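Local coordinates for NudC domain-containing protein 2 (Mus musculus, PDB 2RH0) that may regulate the LIS1/dynein pathway by stabilising LIS1 together with the Hsp90 chaperone, at residues Q38-G43 / L51-R56; T13-W18 / V25-Q30; R91-C96 / K118-R123. All blocks are in the same frame, centred on the assembly; numbering follows the deposited sequence. Where two conformers were deposited one is given.

Interaction 1: Q38-G43 / L51-R56; sequences QDIQCG and LAVGGR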
ATOM      1  N   GLN A  38       6.944 -19.385 -15.508  1.00 28.83           N
ATOM      2  CA  GLN A  38       6.638 -19.953 -16.811  1.00 30.09           C
ATOM      3  C   GLN A  38       5.212 -19.710 -17.261  1.00 28.54           C
ATOM      4  O   GLN A  38       4.935 -19.806 -18.450  1.00 28.79           O
ATOM      5  CB  GLN A  38       6.941 -21.451 -16.857  1.00 31.84           C
ATOM      6  CG  GLN A  38       6.028 -22.358 -16.041  1.00 35.71           C
ATOM      7  CD  GLN A  38       6.476 -23.797 -16.132  1.00 33.26           C
ATOM      8  OE1 GLN A  38       7.270 -24.262 -15.317  1.00 33.77           O
ATOM      9  NE2 GLN A  38       6.037 -24.482 -17.181  1.00 32.15           N
ATOM     10  N   ASP A  39       4.305 -19.399 -16.327  1.00 28.11           N
ATOM     11  CA  ASP A  39       2.892 -19.152 -16.646  1.00 28.96           C
ATOM     12  C   ASP A  39       2.539 -17.711 -17.084  1.00 27.32           C
ATOM     13  O   ASP A  39       1.400 -17.428 -17.403  1.00 27.92           O
ATOM     14  CB  ASP A  39       2.050 -19.481 -15.404  1.00 29.59           C
ATOM     15  CG  ASP A  39       2.128 -20.934 -15.001  1.00 34.54           C
ATOM     16  OD1 ASP A  39       2.131 -21.789 -15.933  1.00 36.94           O
ATOM     17  OD2 ASP A  39       2.168 -21.203 -13.763  1.00 31.32           O
ATOM     18  N   ILE A  40       3.527 -16.829 -17.120  1.00 26.51           N
ATOM     19  CA  ILE A  40       3.349 -15.416 -17.343  1.00 26.25           C
ATOM     20  C   ILE A  40       3.705 -15.030 -18.776  1.00 28.25           C
ATOM     21  O   ILE A  40       4.774 -15.398 -19.249  1.00 28.18           O
ATOM     22  CB  ILE A  40       4.331 -14.587 -16.417  1.00 27.21           C
ATOM     23  CG1 ILE A  40       4.156 -14.897 -14.910  1.00 27.88           C
ATOM     24  CG2 ILE A  40       4.225 -13.073 -16.627  1.00 22.54           C
ATOM     25  CD1 ILE A  40       2.803 -14.822 -14.419  1.00 30.54           C
ATOM     26  N   GLN A  41       2.807 -14.309 -19.446  1.00 28.74           N
ATOM     27  CA  GLN A  41       3.182 -13.621 -20.683  0.50 27.89           C
ATOM     28  C   GLN A  41       2.910 -12.141 -20.435  1.00 26.99           C
ATOM     29  O   GLN A  41       1.816 -11.724 -20.072  1.00 28.02           O
ATOM     30  CB  GLN A  41       2.466 -14.136 -21.928  0.50 28.78           C
ATOM     31  CG  GLN A  41       3.188 -13.735 -23.255  0.50 34.04           C
ATOM     32  CD  GLN A  41       4.569 -14.403 -23.422  0.50 36.32           C
ATOM     33  OE1 GLN A  41       5.606 -13.730 -23.435  0.50 45.60           O
ATOM     34  NE2 GLN A  41       4.579 -15.725 -23.509  0.50 36.09           N
ATOM     35  N   CYS A  42       3.948 -11.344 -20.588  1.00 25.59           N
ATOM     36  CA  CYS A  42       3.874  -9.930 -20.307  1.00 26.41           C
ATOM     37  C   CYS A  42       4.631  -9.151 -21.373  1.00 29.09           C
ATOM     38  O   CYS A  42       5.800  -9.407 -21.614  1.00 29.23           O
ATOM     39  CB  CYS A  42       4.499  -9.683 -18.961  1.00 27.74           C
ATOM     40  SG  CYS A  42       4.373  -7.998 -18.330  1.00 28.59           S
ATOM     41  N   GLY A  43       3.935  -8.230 -22.019  1.00 28.88           N
ATOM     42  CA  GLY A  43       4.529  -7.326 -23.010  1.00 28.22           C
ATOM     43  C   GLY A  43       4.476  -5.912 -22.454  1.00 28.13           C
ATOM     44  O   GLY A  43       3.408  -5.421 -22.062  1.00 29.14           O
ATOM     45  N   LEU A  51      -0.752  -8.401 -19.811  1.00 27.30           N
ATOM     46  CA  LEU A  51      -0.370  -9.447 -18.878  1.00 26.25           C
ATOM     47  C   LEU A  51      -1.417 -10.531 -18.908  1.00 27.03           C
ATOM     48  O   LEU A  51      -2.608 -10.262 -18.766  1.00 28.14           O
ATOM     49  CB  LEU A  51      -0.239  -8.886 -17.472  1.00 26.98           C
ATOM     50  CG  LEU A  51       0.003  -9.848 -16.299  1.00 28.47           C
ATOM     51  CD1 LEU A  51       1.353 -10.575 -16.328  1.00 22.11           C
ATOM     52  CD2 LEU A  51      -0.099  -9.024 -15.123  1.00 27.49           C
ATOM     53  N   ALA A  52      -0.959 -11.757 -19.106  1.00 26.49           N
ATOM     54  CA  ALA A  52      -1.793 -12.945 -19.088  1.00 27.71           C
ATOM     55  C   ALA A  52      -1.075 -13.933 -18.178  1.00 30.07           C
ATOM     56  O   ALA A  52       0.149 -14.002 -18.203  1.00 26.94           O
ATOM     57  CB  ALA A  52      -1.950 -13.521 -20.464  1.00 28.54           C
ATOM     58  N   VAL A  53      -1.851 -14.584 -17.308  1.00 32.22           N
ATOM     59  CA  VAL A  53      -1.389 -15.599 -16.369  1.00 35.15           C
ATOM     60  C   VAL A  53      -2.120 -16.904 -16.715  1.00 39.27           C
ATOM     61  O   VAL A  53      -3.358 -16.943 -16.847  1.00 38.43           O
ATOM     62  CB  VAL A  53      -1.673 -15.255 -14.885  1.00 34.98           C
ATOM     63  CG1 VAL A  53      -1.121 -16.330 -14.006  1.00 35.75           C
ATOM     64  CG2 VAL A  53      -1.061 -13.935 -14.492  1.00 36.32           C
ATOM     65  N   GLY A  54      -1.349 -17.971 -16.903  1.00 42.68           N
ATOM     66  CA  GLY A  54      -1.913 -19.251 -17.307  1.00 43.74           C
ATOM     67  C   GLY A  54      -2.869 -19.087 -18.470  1.00 45.80           C
ATOM     68  O   GLY A  54      -3.949 -19.658 -18.452  1.00 48.24           O
ATOM     69  N   GLY A  55      -2.489 -18.277 -19.462  1.00 45.02           N
ATOM     70  CA  GLY A  55      -3.300 -18.042 -20.659  1.00 45.18           C
ATOM     71  C   GLY A  55      -4.515 -17.142 -20.510  1.00 45.11           C
ATOM     72  O   GLY A  55      -5.190 -16.891 -21.507  1.00 45.77           O
ATOM     73  N   ARG A  56      -4.782 -16.662 -19.287  1.00 44.65           N
ATOM     74  CA  ARG A  56      -5.923 -15.793 -18.955  1.00 44.72           C
ATOM     75  C   ARG A  56      -5.475 -14.330 -18.928  1.00 42.55           C
ATOM     76  O   ARG A  56      -4.635 -13.972 -18.124  1.00 38.91           O
ATOM     77  CB  ARG A  56      -6.444 -16.181 -17.562  1.00 44.19           C
ATOM     78  CG  ARG A  56      -7.712 -15.478 -17.073  1.00 52.94           C
ATOM     79  CD  ARG A  56      -8.234 -16.069 -15.698  1.00 57.53           C
ATOM     80  NE  ARG A  56      -7.633 -15.464 -14.486  1.00 68.66           N
ATOM     81  CZ  ARG A  56      -6.487 -15.841 -13.889  1.00 76.79           C
ATOM     82  NH1 ARG A  56      -5.730 -16.835 -14.376  1.00 80.01           N
ATOM     83  NH2 ARG A  56      -6.078 -15.203 -12.783  1.00 71.23           N
TER
HETATM   84  O   HOH W   1      -0.083 -16.630 -20.107  1.00 33.57           O

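Interaction 2: T13-W18 / V25-Q30; sequences TPWGQW and VFIEVQ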
ATOM      1  N   THR A  13      -7.611  -1.711  -7.621  1.00 25.57           N
ATOM      2  CA  THR A  13      -8.244  -2.171  -8.869  1.00 28.36           C
ATOM      3  C   THR A  13      -8.790  -3.547  -8.518  1.00 28.46           C
ATOM      4  O   THR A  13      -8.503  -4.041  -7.423  1.00 28.99           O
ATOM      5  CB  THR A  13      -7.208  -2.340 -10.012  1.00 28.34           C
ATOM      6  OG1 THR A  13      -6.317  -3.401  -9.646  1.00 30.25           O
ATOM      7  CG2 THR A  13      -6.402  -1.034 -10.293  1.00 23.19           C
ATOM      8  N   PRO A  14      -9.594  -4.151  -9.405  1.00 29.22           N
ATOM      9  CA  PRO A  14     -10.112  -5.488  -9.142  1.00 31.50           C
ATOM     10  C   PRO A  14      -9.042  -6.570  -8.993  1.00 32.99           C
ATOM     11  O   PRO A  14      -9.284  -7.531  -8.274  1.00 32.51           O
ATOM     12  CB  PRO A  14     -10.999  -5.780 -10.346  1.00 31.43           C
ATOM     13  CG  PRO A  14     -11.314  -4.465 -10.933  1.00 31.11           C
ATOM     14  CD  PRO A  14     -10.115  -3.601 -10.659  1.00 28.56           C
ATOM     15  N   TRP A  15      -7.871  -6.406  -9.626  1.00 34.25           N
ATOM     16  CA  TRP A  15      -6.763  -7.410  -9.557  1.00 31.82           C
ATOM     17  C   TRP A  15      -5.641  -7.016  -8.660  1.00 30.63           C
ATOM     18  O   TRP A  15      -4.728  -7.802  -8.467  1.00 30.59           O
ATOM     19  CB  TRP A  15      -6.167  -7.747 -10.952  1.00 32.71           C
ATOM     20  CG  TRP A  15      -6.123  -6.599 -11.835  1.00 28.64           C
ATOM     21  CD1 TRP A  15      -6.983  -6.331 -12.851  1.00 29.95           C
ATOM     22  CD2 TRP A  15      -5.219  -5.480 -11.757  1.00 30.80           C
ATOM     23  NE1 TRP A  15      -6.670  -5.120 -13.428  1.00 28.72           N
ATOM     24  CE2 TRP A  15      -5.585  -4.582 -12.784  1.00 26.52           C
ATOM     25  CE3 TRP A  15      -4.124  -5.161 -10.933  1.00 28.50           C
ATOM     26  CZ2 TRP A  15      -4.909  -3.382 -13.005  1.00 28.72           C
ATOM     27  CZ3 TRP A  15      -3.457  -3.954 -11.143  1.00 28.90           C
ATOM     28  CH2 TRP A  15      -3.848  -3.078 -12.168  1.00 28.78           C
ATOM     29  N   GLY A  16      -5.673  -5.804  -8.118  1.00 28.97           N
ATOM     30  CA  GLY A  16      -4.640  -5.369  -7.195  1.00 27.69           C
ATOM     31  C   GLY A  16      -4.584  -3.864  -7.007  1.00 28.06           C
ATOM     32  O   GLY A  16      -5.566  -3.265  -6.590  1.00 26.92           O
ATOM     33  N   GLN A  17      -3.433  -3.243  -7.293  1.00 24.70           N
ATOM     34  CA  GLN A  17      -3.309  -1.808  -7.154  1.00 27.47           C
ATOM     35  C   GLN A  17      -2.160  -1.274  -7.977  1.00 25.59           C
ATOM     36  O   GLN A  17      -1.297  -2.047  -8.457  1.00 25.64           O
ATOM     37  CB  GLN A  17      -3.151  -1.416  -5.697  1.00 30.48           C
ATOM     38  CG  GLN A  17      -1.958  -2.011  -4.984  1.00 34.44           C
ATOM     39  CD  GLN A  17      -1.922  -1.756  -3.449  1.00 38.24           C
ATOM     40  OE1 GLN A  17      -0.886  -1.922  -2.848  1.00 44.36           O
ATOM     41  NE2 GLN A  17      -3.038  -1.374  -2.841  1.00 41.55           N
ATOM     42  N   TRP A  18      -2.194   0.032  -8.221  1.00 22.36           N
ATOM     43  CA  TRP A  18      -1.072   0.703  -8.836  1.00 21.02           C
ATOM     44  C   TRP A  18      -0.762   1.957  -8.054  1.00 22.52           C
ATOM     45  O   TRP A  18      -1.604   2.481  -7.309  1.00 24.51           O
ATOM     46  CB  TRP A  18      -1.354   1.024 -10.329  1.00 21.61           C
ATOM     47  CG  TRP A  18      -2.428   2.077 -10.550  1.00 17.41           C
ATOM     48  CD1 TRP A  18      -3.768   1.881 -10.598  1.00 19.31           C
ATOM     49  CD2 TRP A  18      -2.218   3.461 -10.756  1.00 18.27           C
ATOM     50  NE1 TRP A  18      -4.415   3.075 -10.789  1.00 24.05           N
ATOM     51  CE2 TRP A  18      -3.474   4.057 -10.902  1.00 20.88           C
ATOM     52  CE3 TRP A  18      -1.070   4.262 -10.861  1.00 22.31           C
ATOM     53  CZ2 TRP A  18      -3.625   5.414 -11.129  1.00 21.36           C
ATOM     54  CZ3 TRP A  18      -1.217   5.594 -11.075  1.00 23.63           C
ATOM     55  CH2 TRP A  18      -2.491   6.171 -11.180  1.00 24.18           C
ATOM     56  N   VAL A  25       6.149   4.045 -12.517  1.00 23.92           N
ATOM     57  CA  VAL A  25       4.798   3.553 -12.270  1.00 22.54           C
ATOM     58  C   VAL A  25       4.877   2.107 -11.813  1.00 22.43           C
ATOM     59  O   VAL A  25       5.665   1.321 -12.352  1.00 23.85           O
ATOM     60  CB  VAL A  25       3.906   3.725 -13.507  1.00 22.37           C
ATOM     61  CG1 VAL A  25       2.498   3.174 -13.228  1.00 22.34           C
ATOM     62  CG2 VAL A  25       3.903   5.220 -13.944  1.00 21.11           C
ATOM     63  N   PHE A  26       4.084   1.753 -10.797  1.00 22.15           N
ATOM     64  CA  PHE A  26       4.125   0.422 -10.180  1.00 23.14           C
ATOM     65  C   PHE A  26       2.779  -0.213 -10.338  1.00 23.18           C
ATOM     66  O   PHE A  26       1.768   0.440 -10.130  1.00 22.51           O
ATOM     67  CB  PHE A  26       4.499   0.534  -8.682  1.00 26.58           C
ATOM     68  CG  PHE A  26       5.865   1.166  -8.451  1.00 27.69           C
ATOM     69  CD1 PHE A  26       6.020   2.524  -8.487  1.00 28.38           C
ATOM     70  CD2 PHE A  26       6.986   0.380  -8.207  1.00 26.75           C
ATOM     71  CE1 PHE A  26       7.252   3.111  -8.326  1.00 25.53           C
ATOM     72  CE2 PHE A  26       8.232   0.975  -8.026  1.00 27.57           C
ATOM     73  CZ  PHE A  26       8.353   2.340  -8.092  1.00 26.28           C
ATOM     74  N   ILE A  27       2.767  -1.459 -10.787  1.00 21.58           N
ATOM     75  CA  ILE A  27       1.528  -2.214 -10.982  1.00 22.97           C
ATOM     76  C   ILE A  27       1.693  -3.505 -10.232  1.00 23.62           C
ATOM     77  O   ILE A  27       2.572  -4.283 -10.560  1.00 23.77           O
ATOM     78  CB  ILE A  27       1.205  -2.529 -12.492  1.00 23.07           C
ATOM     79  CG1 ILE A  27       1.413  -1.285 -13.366  1.00 24.34           C
ATOM     80  CG2 ILE A  27      -0.250  -3.089 -12.636  1.00 20.72           C
ATOM     81  CD1 ILE A  27       1.278  -1.560 -14.852  1.00 24.82           C
ATOM     82  N   GLU A  28       0.853  -3.729  -9.219  1.00 22.95           N
ATOM     83  CA  GLU A  28       0.862  -4.959  -8.468  1.00 27.09           C
ATOM     84  C   GLU A  28      -0.380  -5.777  -8.747  1.00 28.45           C
ATOM     85  O   GLU A  28      -1.494  -5.369  -8.422  1.00 29.98           O
ATOM     86  CB  GLU A  28       0.999  -4.644  -6.954  1.00 29.30           C
ATOM     87  CG  GLU A  28       2.286  -3.850  -6.650  1.00 32.21           C
ATOM     88  CD  GLU A  28       2.562  -3.672  -5.199  1.00 35.75           C
ATOM     89  OE1 GLU A  28       1.658  -3.951  -4.386  1.00 43.28           O
ATOM     90  OE2 GLU A  28       3.694  -3.245  -4.885  1.00 41.40           O
ATOM     91  N   VAL A  29      -0.188  -6.955  -9.324  1.00 27.53           N
ATOM     92  CA  VAL A  29      -1.286  -7.802  -9.807  1.00 28.64           C
ATOM     93  C   VAL A  29      -1.326  -9.093  -9.004  1.00 31.32           C
ATOM     94  O   VAL A  29      -0.396  -9.860  -9.063  1.00 31.89           O
ATOM     95  CB  VAL A  29      -1.090  -8.097 -11.323  1.00 28.47           C
ATOM     96  CG1 VAL A  29      -2.297  -8.847 -11.943  1.00 25.18           C
ATOM     97  CG2 VAL A  29      -0.791  -6.782 -12.070  1.00 24.86           C
ATOM     98  N   GLN A  30      -2.369  -9.305  -8.199  1.00 32.21           N
ATOM     99  CA  GLN A  30      -2.521 -10.556  -7.473  1.00 34.71           C
ATOM    100  C   GLN A  30      -2.720 -11.717  -8.428  1.00 32.23           C
ATOM    101  O   GLN A  30      -3.452 -11.616  -9.398  1.00 34.29           O
ATOM    102  CB  GLN A  30      -3.703 -10.487  -6.506  1.00 36.68           C
ATOM    103  CG  GLN A  30      -3.470  -9.499  -5.353  1.00 46.37           C
ATOM    104  CD  GLN A  30      -2.354  -9.936  -4.435  1.00 54.46           C
ATOM    105  OE1 GLN A  30      -2.324 -11.095  -4.007  1.00 68.85           O
ATOM    106  NE2 GLN A  30      -1.423  -9.023  -4.126  1.00 47.75           N
TER

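Interaction 3: R91-C96 / K118-R123; sequences RDAANC and KLTLER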
ATOM      1  N   ARG A  91     -12.043   6.341  18.076  1.00 45.09           N
ATOM      2  CA  ARG A  91     -12.119   6.337  16.602  1.00 47.21           C
ATOM      3  C   ARG A  91     -12.434   7.703  15.934  1.00 45.29           C
ATOM      4  O   ARG A  91     -13.132   7.756  14.930  1.00 42.87           O
ATOM      5  CB  ARG A  91     -13.185   5.306  16.188  1.00 45.97           C
ATOM      6  CG  ARG A  91     -12.834   3.920  16.623  1.00 49.41           C
ATOM      7  CD  ARG A  91     -13.944   2.897  16.491  1.00 54.97           C
ATOM      8  NE  ARG A  91     -14.026   2.249  17.800  1.00 68.66           N
ATOM      9  CZ  ARG A  91     -15.124   2.069  18.534  1.00 74.08           C
ATOM     10  NH1 ARG A  91     -16.321   2.368  18.051  1.00 78.17           N
ATOM     11  NH2 ARG A  91     -15.030   1.505  19.743  1.00 76.51           N
ATOM     12  N   ASP A  92     -11.933   8.797  16.498  1.00 46.16           N
ATOM     13  CA  ASP A  92     -12.104  10.132  15.913  1.00 48.60           C
ATOM     14  C   ASP A  92     -10.940  10.407  14.937  1.00 48.39           C
ATOM     15  O   ASP A  92      -9.892   9.736  15.023  1.00 47.68           O
ATOM     16  CB  ASP A  92     -12.091  11.195  17.021  1.00 50.31           C
ATOM     17  CG  ASP A  92     -13.145  10.938  18.101  1.00 62.24           C
ATOM     18  OD1 ASP A  92     -14.263  10.454  17.765  1.00 64.80           O
ATOM     19  OD2 ASP A  92     -12.850  11.235  19.288  1.00 73.61           O
ATOM     20  N   ALA A  93     -11.083  11.390  14.045  1.00 46.98           N
ATOM     21  CA  ALA A  93      -9.932  11.787  13.198  1.00 47.45           C
ATOM     22  C   ALA A  93      -8.761  12.302  14.074  1.00 46.57           C
ATOM     23  O   ALA A  93      -7.598  12.288  13.637  1.00 46.86           O
ATOM     24  CB  ALA A  93     -10.324  12.821  12.115  1.00 45.21           C
ATOM     25  N   ALA A  94      -9.088  12.750  15.296  1.00 45.51           N
ATOM     26  CA  ALA A  94      -8.096  13.170  16.313  1.00 47.93           C
ATOM     27  C   ALA A  94      -7.403  11.991  17.026  1.00 49.31           C
ATOM     28  O   ALA A  94      -6.554  12.217  17.888  1.00 51.42           O
ATOM     29  CB  ALA A  94      -8.742  14.060  17.358  1.00 47.24           C
ATOM     30  N   ASN A  95      -7.800  10.757  16.703  1.00 47.37           N
ATOM     31  CA  ASN A  95      -7.112   9.544  17.166  1.00 44.97           C
ATOM     32  C   ASN A  95      -6.320   8.936  16.007  1.00 40.76           C
ATOM     33  O   ASN A  95      -6.410   7.766  15.691  1.00 39.60           O
ATOM     34  CB  ASN A  95      -8.120   8.545  17.691  1.00 45.36           C
ATOM     35  CG  ASN A  95      -8.954   9.106  18.825  1.00 51.10           C
ATOM     36  OD1 ASN A  95     -10.173   9.272  18.685  1.00 49.34           O
ATOM     37  ND2 ASN A  95      -8.304   9.418  19.959  1.00 53.40           N
ATOM     38  N   CYS A  96      -5.553   9.777  15.352  1.00 37.49           N
ATOM     39  CA  CYS A  96      -4.690   9.324  14.305  1.00 34.80           C
ATOM     40  C   CYS A  96      -3.408   8.834  14.986  1.00 32.41           C
ATOM     41  O   CYS A  96      -2.718   9.624  15.614  1.00 33.51           O
ATOM     42  CB  CYS A  96      -4.411  10.478  13.394  1.00 34.96           C
ATOM     43  SG  CYS A  96      -3.356  10.012  12.025  1.00 36.24           S
ATOM     44  N   LYS A 118      -6.062  11.689   5.418  1.00 22.66           N
ATOM     45  CA  LYS A 118      -6.996  10.662   4.959  0.50 21.50           C
ATOM     46  C   LYS A 118      -8.092  10.410   5.994  1.00 24.61           C
ATOM     47  O   LYS A 118      -9.266  10.183   5.650  1.00 24.93           O
ATOM     48  CB  LYS A 118      -6.266   9.360   4.606  0.50 23.34           C
ATOM     49  CG  LYS A 118      -7.181   8.229   4.082  0.50 23.67           C
ATOM     50  CD  LYS A 118      -7.945   8.640   2.814  0.50 28.11           C
ATOM     51  CE  LYS A 118      -8.758   7.483   2.231  0.50 30.57           C
ATOM     52  NZ  LYS A 118      -9.705   6.895   3.229  0.50 27.24           N
ATOM     53  N   LEU A 119      -7.714  10.442   7.255  1.00 24.26           N
ATOM     54  CA  LEU A 119      -8.673  10.269   8.340  1.00 25.68           C
ATOM     55  C   LEU A 119      -9.660  11.460   8.433  1.00 26.62           C
ATOM     56  O   LEU A 119     -10.848  11.261   8.616  1.00 28.76           O
ATOM     57  CB  LEU A 119      -7.944  10.106   9.654  1.00 27.98           C
ATOM     58  CG  LEU A 119      -7.683   8.644  10.051  1.00 33.72           C
ATOM     59  CD1 LEU A 119      -7.143   7.795   8.921  1.00 31.15           C
ATOM     60  CD2 LEU A 119      -6.816   8.629  11.225  1.00 28.50           C
ATOM     61  N   THR A 120      -9.154  12.680   8.317  1.00 24.45           N
ATOM     62  CA  THR A 120     -10.002  13.874   8.229  1.00 24.51           C
ATOM     63  C   THR A 120     -10.982  13.779   7.103  1.00 23.09           C
ATOM     64  O   THR A 120     -12.163  14.108   7.284  1.00 25.31           O
ATOM     65  CB  THR A 120      -9.209  15.136   7.984  1.00 24.96           C
ATOM     66  OG1 THR A 120      -8.232  15.254   8.991  1.00 25.09           O
ATOM     67  CG2 THR A 120     -10.139  16.346   8.000  1.00 28.19           C
ATOM     68  N   LEU A 121     -10.502  13.332   5.946  1.00 24.06           N
ATOM     69  CA  LEU A 121     -11.346  13.136   4.781  1.00 28.44           C
ATOM     70  C   LEU A 121     -12.368  12.041   4.963  1.00 29.17           C
ATOM     71  O   LEU A 121     -13.513  12.213   4.582  1.00 30.30           O
ATOM     72  CB  LEU A 121     -10.500  12.782   3.580  1.00 29.97           C
ATOM     73  CG  LEU A 121     -11.268  12.332   2.335  1.00 35.89           C
ATOM     74  CD1 LEU A 121     -12.147  13.506   1.803  1.00 36.97           C
ATOM     75  CD2 LEU A 121     -10.269  11.843   1.318  1.00 31.79           C
ATOM     76  N   GLU A 122     -11.950  10.888   5.498  1.00 29.56           N
ATOM     77  CA  GLU A 122     -12.874   9.795   5.798  0.50 30.19           C
ATOM     78  C   GLU A 122     -13.993  10.321   6.695  1.00 29.20           C
ATOM     79  O   GLU A 122     -15.154  10.007   6.526  1.00 27.91           O
ATOM     80  CB  GLU A 122     -12.142   8.661   6.535  0.50 30.93           C
ATOM     81  CG  GLU A 122     -12.912   7.348   6.637  0.50 32.07           C
ATOM     82  CD  GLU A 122     -12.254   6.324   7.588  0.50 33.01           C
ATOM     83  OE1 GLU A 122     -11.035   6.419   7.836  0.50 35.68           O
ATOM     84  OE2 GLU A 122     -12.952   5.404   8.069  0.50 29.10           O
ATOM     85  N   ARG A 123     -13.618  11.117   7.667  1.00 28.25           N
ATOM     86  CA  ARG A 123     -14.548  11.672   8.647  1.00 28.40           C
ATOM     87  C   ARG A 123     -15.479  12.686   7.977  1.00 28.14           C
ATOM     88  O   ARG A 123     -16.664  12.720   8.254  1.00 25.38           O
ATOM     89  CB  ARG A 123     -13.748  12.366   9.737  1.00 28.62           C
ATOM     90  CG  ARG A 123     -14.577  12.860  10.904  1.00 36.72           C
ATOM     91  CD  ARG A 123     -15.078  11.645  11.689  1.00 62.25           C
ATOM     92  NE  ARG A 123     -16.512  11.691  11.990  1.00 71.10           N
ATOM     93  CZ  ARG A 123     -17.123  10.867  12.835  1.00 68.38           C
ATOM     94  NH1 ARG A 123     -16.423   9.941  13.488  1.00 70.65           N
ATOM     95  NH2 ARG A 123     -18.431  10.987  13.040  1.00 60.60           N
TER

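Interaction 1: Q38-G43 / L51-R56
Leu51 turns its CG anti to the backbone N (chi1 173°), while Ile40 sets CG2 beside its carbonyl carbon (chi1 -57°) and a chi2 of -51° turns its CD1 toward Val53, and two branches of the isoleucine thereby reach two different partners. Ile40 CG2 meets Leu51 CD1 at 3.8 Å, the side chains crossing at a slant. Ile40 CD1 lies 4.0 Å from Val53 CG2, and here the two side chains run side by side, pointing the same way. Leu51 CD1 also touches Cys42 CB at 4.2 Å, so that a single methyl spans two residues of the facing strand. These contacts follow from the hairpin of strands 40-44 and 48-53 in the CS domain: Ile40-Val53 and Cys42-Leu51 are non-hydrogen-bonded antiparallel pairs with their side chains on one face. Between them, Gln41 and Ala52 form the hydrogen-bonded pair. Gln41 N donates to Ala52 O at 3.0 Å, and Ala52 N returns a bond to Gln41 O at 2.9 Å. Just ahead of strand 40-44, Asp39 O takes two donors, Gly54 N at 2.8 Å and a water that in turn accepts from Gly55 N. Both glycines have positive phi, as the type I' turn from Val53 to Arg56 requires. Trp74 of strand 73-77 packs on Ile40 and Cys42, and Val82 of the second subunit packs on Ile40 and Leu51.

Interaction 2: T13-W18 / V25-Q30
The beta hairpin of strands 16-20 and 24-30 joins Trp15, just ahead of its first strand, to Ile27, Glu28 and Val29 of the second. The indole reaches across the hairpin and meets one methyl of Ile27 and one of Val29 obliquely: Trp15 CH2 lies 3.6 Å from Ile27 CG2, and Trp15 CE3 lies 3.9 Å from Val29 CG2. Glu28 O sits at the ring's edge, near its plane, 3.6 Å from Trp15 CZ3. Thr13 OG1 stands over one face, displaced toward the rim. Beyond the hairpin, Tyr105 of the second subunit meets the same ring edge-to-face, and its OH is hydrogen-bonded to Trp15 NE1. An alanine in place of Trp15 would probably open a gap beside Ile27 CG2 and Val29 CG2 and leave that tyrosine hydroxyl without its indole mate. In the backbone, Gln30 N donates to Trp15 O at 2.8 Å, and Gln17 and Glu28 form the hydrogen-bonded antiparallel pair. Gln17 N reaches Glu28 O at 3.1 Å, while Glu28 N meets Gln17 O at 2.8 Å. Glu28 O also receives a CA-H...O contact from Gly16 CA; the backbone angles of Gly16 and the closeness of this oxygen suit only a residue without CB. In this part of the CS domain the edge strand does not end the sheet, because residues 25-30 pair antiparallel with a strand of the second subunit. On the face shared by Gln17 and Glu28, Gln17 CG takes the crowded position between N and the carbonyl carbon (chi1 59°), and its extended chain runs beside Glu28, the amide and carboxylate planes 34° apart. Glu28 OE2 is hydrogen-bonded to Tyr19 OH.

Interaction 3: R91-C96 / K118-R123
Ala93 presses its CB onto one turn of helix 109-127, 3.9 Å from Leu119 O, 4.0 Å from Thr120 N and 4.2 Å from Arg123 CB. The methyl thus rests against helix backbone as much as against side chains, and Leu119 O is itself taken up by the helical bond from Arg123 N. Cys96 makes the second point of contact: Leu119 CD2 lies 3.7 Å from Cys96 CB and 3.8 Å from Cys96 SG. The thiol is placed by a first torsion that sets SG anti to the backbone N (chi1 -179°). Ala93 sits in the type I turn from Asp92 to Asn95, closed by Asn95 N donating to Asp92 O at 2.9 Å, and Cys96 follows directly after it. The Asn95 side chain also folds back, its OD1 accepting Asp92 N on a lone pair at 2.8 Å, so the turn is braced by a backbone bond and a side-chain bond. Asp92 OD1 and Arg123 NH1 stay 4.8 Å apart, too far for a salt bridge, though their opposite charges would probably attract weakly; Arg123 NE is instead paired with Glu127 on the same helix. Gln116 NE2 donates to Ala93 O, adding a polar tie to the helix. The loop holding this turn, between strands 81-87 and 104-106, thereby lies against the flank of helix 109-127, whose Glu122 is hydrogen-bonded to Leu22 N of the second subunit.

Overall arrangement
Along the chain the contacts follow in series: interaction 2, then interaction 1, then interaction 3. Interactions 1 and 2 are successive hairpins of the CS domain, their centres about 15 Å apart, and they touch directly where Leu51 CD2 meets Val29 CG2 at 3.8 Å. The two hairpins lie in different sheets, which pack on each other here, as in the beta sandwich of CS domains. Interaction 3 stands apart, its centre about 26 Å from that of interaction 2 and about 41 Å from that of interaction 1, on the opposite side of the chain's centre from the latter; it fastens a loop to helix 109-127. All three also touch the second subunit, so the interface of the two-chain assembly draws on well-separated parts of the chain.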